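Local coordinates for protein AimR transcriptional regulator (Bacillus phage phi3T, PDB 5ZVV) that acts as a homodimeric transcriptional activator of the aimX locus in the phage lysis-lysogeny switch, and is inactivated when the arbitrium peptide converts it to monomers, at the interface of chains A and B. Numbering follows the deposited sequence. Chains: chain A/B, AimR transcriptional regulator.

Contact 1: the interface of chains A and B. Residues chain A 372-373, 376-377; chain B 372-373, 376-377, 380.
The backbone carbonyl oxygen O of A:Leu376 is covered by the end of B:Ile380, whose CD1 methyl lies 4.0 Å from it; this is a carbon contact rather than a bond. CD1 of B:Ile380 also packs 3.9 Å from CD2 of A:Leu376, so B:Ile380 touches both the backbone and the side chain of that leucine. A:Leu376 is the most deeply covered residue here, with 75 Å² hidden by the partner chain.

Its main opposite number is B:Leu376, and the two side chains meet at about a right angle. CD2 of B:Leu376 is 3.8 Å from both CB and CD1 of A:Leu376, while CD1 of A:Leu376 also reaches CB of B:Leu376 at 4.0 Å, each leucine laying a methyl against the base of the other. Equivalent by the two-fold, they nevertheless differ in rotamer: chi2 is -170° in A:Leu376 but 47° in B:Leu376. That difference probably lets two branched chains mesh without their methyls competing for one position. CB of A:Ala372 closes in on CD2 of B:Leu376, and CB of B:Ala372 sits 4.2 Å from CD1 of A:Leu376. B:Leu377 adds its CD2 beside the other methyl of A:Leu376.

This apolar patch is part of the two-fold interface of AimR's active homodimer. It belongs to the last helix of each chain, 374-380, and the loop residues 372-373 just before it, near the C-terminus of each chain, where the two copies meet, far from the N-terminal helices.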
loop_
_atom_site.group_PDB
_atom_site.type_symbol
_atom_site.label_atom_id
_atom_site.label_comp_id
_atom_site.label_asym_id
_atom_site.label_seq_id
_atom_site.Cartn_x
_atom_site.Cartn_y
_atom_site.Cartn_z
ATOM N N ALA A 372 22.702 3.017 25.706
ATOM C CA ALA A 372 22.123 4.020 24.826
ATOM C C ALA A 372 21.007 4.772 25.546
ATOM O O ALA A 372 20.389 4.268 26.488
ATOM C CB ALA A 372 21.581 3.378 23.548
ATOM N N ASP A 373 20.760 5.998 25.090
ATOM C CA ASP A 373 19.690 6.810 25.654
ATOM C C ASP A 373 18.344 6.140 25.411
ATOM O O ASP A 373 17.916 5.984 24.262
ATOM C CB ASP A 373 19.717 8.210 25.040
ATOM C CG ASP A 373 18.823 9.193 25.774
ATOM O OD1 ASP A 373 18.029 8.768 26.639
ATOM O OD2 ASP A 373 18.920 10.404 25.487
ATOM N N LEU A 376 15.838 8.113 23.221
ATOM C CA LEU A 376 16.138 8.019 21.796
ATOM C C LEU A 376 15.759 6.650 21.248
ATOM O O LEU A 376 15.215 6.545 20.143
ATOM C CB LEU A 376 17.617 8.310 21.545
ATOM C CG LEU A 376 18.101 9.709 21.929
ATOM C CD1 LEU A 376 19.513 9.951 21.419
ATOM C CD2 LEU A 376 17.148 10.770 21.403
ATOM N N LEU A 377 16.029 5.589 22.013
ATOM C CA LEU A 377 15.641 4.250 21.585
ATOM C C LEU A 377 14.128 4.127 21.465
ATOM O O LEU A 377 13.621 3.507 20.522
ATOM C CB LEU A 377 16.188 3.209 22.560
ATOM C CG LEU A 377 17.709 3.136 22.690
ATOM C CD1 LEU A 377 18.099 2.096 23.723
ATOM C CD2 LEU A 377 18.354 2.831 21.347
ATOM N N ALA B 372 23.258 14.932 21.740
ATOM C CA ALA B 372 22.626 13.632 21.578
ATOM C C ALA B 372 23.412 12.779 20.590
ATOM O O ALA B 372 24.086 13.291 19.692
ATOM C CB ALA B 372 21.180 13.786 21.104
ATOM N N ASP B 373 23.325 11.462 20.770
ATOM C CA ASP B 373 24.046 10.536 19.906
ATOM C C ASP B 373 23.550 10.665 18.471
ATOM O O ASP B 373 22.356 10.508 18.204
ATOM C CB ASP B 373 23.869 9.107 20.415
ATOM C CG ASP B 373 24.834 8.136 19.771
ATOM O OD1 ASP B 373 25.617 8.562 18.898
ATOM O OD2 ASP B 373 24.812 6.943 20.145
ATOM N N LEU B 376 21.888 7.471 16.591
ATOM C CA LEU B 376 20.530 7.250 17.075
ATOM C C LEU B 376 19.561 8.245 16.447
ATOM O O LEU B 376 18.446 7.882 16.052
ATOM C CB LEU B 376 20.491 7.353 18.605
ATOM C CG LEU B 376 20.785 6.109 19.456
ATOM C CD1 LEU B 376 22.027 5.354 19.000
ATOM C CD2 LEU B 376 20.918 6.482 20.927
ATOM N N LEU B 377 19.980 9.509 16.331
ATOM C CA LEU B 377 19.134 10.522 15.706
ATOM C C LEU B 377 18.879 10.192 14.243
ATOM O O LEU B 377 17.772 10.400 13.733
ATOM C CB LEU B 377 19.780 11.902 15.844
ATOM C CG LEU B 377 19.986 12.401 17.274
ATOM C CD1 LEU B 377 20.836 13.658 17.291
ATOM C CD2 LEU B 377 18.656 12.649 17.969
ATOM N N ILE B 380 16.227 7.773 14.150
ATOM C CA ILE B 380 14.907 8.350 14.386
ATOM C C ILE B 380 14.319 8.898 13.090
ATOM O O ILE B 380 13.098 8.863 12.889
ATOM C CB ILE B 380 14.982 9.438 15.476
ATOM C CG1 ILE B 380 15.462 8.841 16.800
ATOM C CG2 ILE B 380 13.630 10.106 15.668
ATOM C CD1 ILE B 380 15.700 9.866 17.884
#

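Contact 2: the interface of chains A and B. Residues chain A 345, 348-349, 377, 380; chain B 376, 379-380.
Helices 341-353 and 374-380 of chain A receive the terminal helix 374-380 of chain B, with B:Leu379 inserted into the groove between them. AimR is a TPR-like helical repeat protein, and here C-terminal helices of its superhelix make the homodimer contact. B:Leu379 loses 83 Å² of surface to chain A, more than any other residue in this patch.

The two methyls of B:Leu379 go to different neighbours. CD1 of B:Leu379 fits between A:Tyr345 and A:Ile348, lying 3.6 Å from CD1 of the tyrosine ring and 3.6 Å from the CD1 methyl of the isoleucine. It lies off the CD1 corner of the ring, raised to one side of its plane, so the ring is met obliquely at its edge and not over its face. CD2 of B:Leu379 turns towards A:Arg349 and lies above the guanidinium plane, displaced past its NE-NH2 edge, 4.0 Å from NE. The arginine chain is extended from CG to NE, which carries the flat head alongside the leucine, with chi4 of -88° turning one face roughly towards the methyl. Farther along A:Tyr345, CD1 of B:Leu376 lies on the same side of the ring plane but off its edge, beside CE1 and the phenolic OH, 4.0 Å from OH.

On the other flank of the groove, A:Ile380 lies against the backbone side of the helix from chain B. CG1 of A:Ile380 is opposite CG1 of B:Ile380 at 3.6 Å, the two side chains crossing at about a right angle. With CG1 of A:Ile380 anti to its own carbonyl carbon (chi1 -63°) and the chain extended beyond it (chi2 170°), CD1 is carried on to B:Leu379, 3.6 Å from CB. CD1 of A:Ile380 also covers the backbone O of B:Leu376, at 3.6 Å, while CG2 packs more loosely beside CB of B:Leu379.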
loop_
_atom_site.group_PDB
_atom_site.type_symbol
_atom_site.label_atom_id
_atom_site.label_comp_id
_atom_site.label_asym_id
_atom_site.label_seq_id
_atom_site.Cartn_x
_atom_site.Cartn_y
_atom_site.Cartn_z
ATOM N N TYR A 345 22.543 -1.120 14.135
ATOM C CA TYR A 345 21.951 -0.058 13.325
ATOM C C TYR A 345 21.367 -0.619 12.035
ATOM O O TYR A 345 20.240 -0.284 11.649
ATOM C CB TYR A 345 22.998 1.016 13.018
ATOM C CG TYR A 345 23.599 1.683 14.239
ATOM C CD1 TYR A 345 22.911 1.723 15.446
ATOM C CD2 TYR A 345 24.854 2.276 14.180
ATOM C CE1 TYR A 345 23.458 2.333 16.561
ATOM C CE2 TYR A 345 25.409 2.886 15.289
ATOM C CZ TYR A 345 24.706 2.912 16.476
ATOM O OH TYR A 345 25.254 3.518 17.583
ATOM N N ILE A 348 18.247 -2.511 12.701
ATOM C CA ILE A 348 17.140 -1.574 12.866
ATOM C C ILE A 348 16.636 -1.099 11.511
ATOM O O ILE A 348 15.424 -1.040 11.269
ATOM C CB ILE A 348 17.566 -0.391 13.756
ATOM C CG1 ILE A 348 17.772 -0.854 15.197
ATOM C CG2 ILE A 348 16.529 0.727 13.699
ATOM C CD1 ILE A 348 18.391 0.192 16.087
ATOM N N ARG A 349 17.555 -0.764 10.601
ATOM C CA ARG A 349 17.140 -0.252 9.297
ATOM C C ARG A 349 16.356 -1.297 8.513
ATOM O O ARG A 349 15.408 -0.963 7.792
ATOM C CB ARG A 349 18.357 0.220 8.501
ATOM C CG ARG A 349 18.992 1.481 9.062
ATOM C CD ARG A 349 20.212 1.912 8.262
ATOM N NE ARG A 349 20.843 3.091 8.850
ATOM C CZ ARG A 349 20.500 4.343 8.565
ATOM N NH1 ARG A 349 19.529 4.586 7.693
ATOM N NH2 ARG A 349 21.126 5.355 9.151
ATOM N N LEU A 377 16.029 5.589 22.013
ATOM C CA LEU A 377 15.641 4.250 21.585
ATOM C C LEU A 377 14.128 4.127 21.465
ATOM O O LEU A 377 13.621 3.507 20.522
ATOM C CB LEU A 377 16.188 3.209 22.560
ATOM C CG LEU A 377 17.709 3.136 22.690
ATOM C CD1 LEU A 377 18.099 2.096 23.723
ATOM C CD2 LEU A 377 18.354 2.831 21.347
ATOM N N ILE A 380 13.125 5.624 18.300
ATOM C CA ILE A 380 13.461 4.785 17.155
ATOM C C ILE A 380 12.428 3.680 16.967
ATOM O O ILE A 380 12.101 3.316 15.832
ATOM C CB ILE A 380 14.881 4.207 17.315
ATOM C CG1 ILE A 380 15.918 5.329 17.348
ATOM C CG2 ILE A 380 15.205 3.235 16.186
ATOM C CD1 ILE A 380 17.303 4.863 17.730
ATOM N N LEU B 376 21.888 7.471 16.591
ATOM C CA LEU B 376 20.530 7.250 17.075
ATOM C C LEU B 376 19.561 8.245 16.447
ATOM O O LEU B 376 18.446 7.882 16.052
ATOM C CB LEU B 376 20.491 7.353 18.605
ATOM C CG LEU B 376 20.785 6.109 19.456
ATOM C CD1 LEU B 376 22.027 5.354 19.000
ATOM C CD2 LEU B 376 20.918 6.482 20.927
ATOM N N LEU B 379 18.722 7.211 13.130
ATOM C CA LEU B 379 17.749 6.124 13.164
ATOM C C LEU B 379 16.343 6.637 13.458
ATOM O O LEU B 379 15.357 6.002 13.062
ATOM C CB LEU B 379 18.157 5.076 14.199
ATOM C CG LEU B 379 19.496 4.375 13.958
ATOM C CD1 LEU B 379 19.800 3.406 15.089
ATOM C CD2 LEU B 379 19.508 3.660 12.613
ATOM N N ILE B 380 16.227 7.773 14.150
ATOM C CA ILE B 380 14.907 8.350 14.386
ATOM C C ILE B 380 14.319 8.898 13.090
ATOM O O ILE B 380 13.098 8.863 12.889
ATOM C CB ILE B 380 14.982 9.438 15.476
ATOM C CG1 ILE B 380 15.462 8.841 16.800
ATOM C CG2 ILE B 380 13.630 10.106 15.668
ATOM C CD1 ILE B 380 15.700 9.866 17.884
#

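About 7 Å separates the centres of contact 1 and contact 2, measured over their C-alpha atoms, and they share A:Leu377, B:Leu376 and B:Ile380. They are neighbouring parts of one two-fold interface: both use the terminal helix 374-380 of each chain, and contact 2 brings in helix 341-353 of chain A as well. B:Leu376 joins them by pointing one methyl into each. Since the active form is a dimer and the arbitrium peptide yields an inactive monomer, a shift of these short terminal helices would plausibly disturb both contacts together, though this structure alone does not show that change.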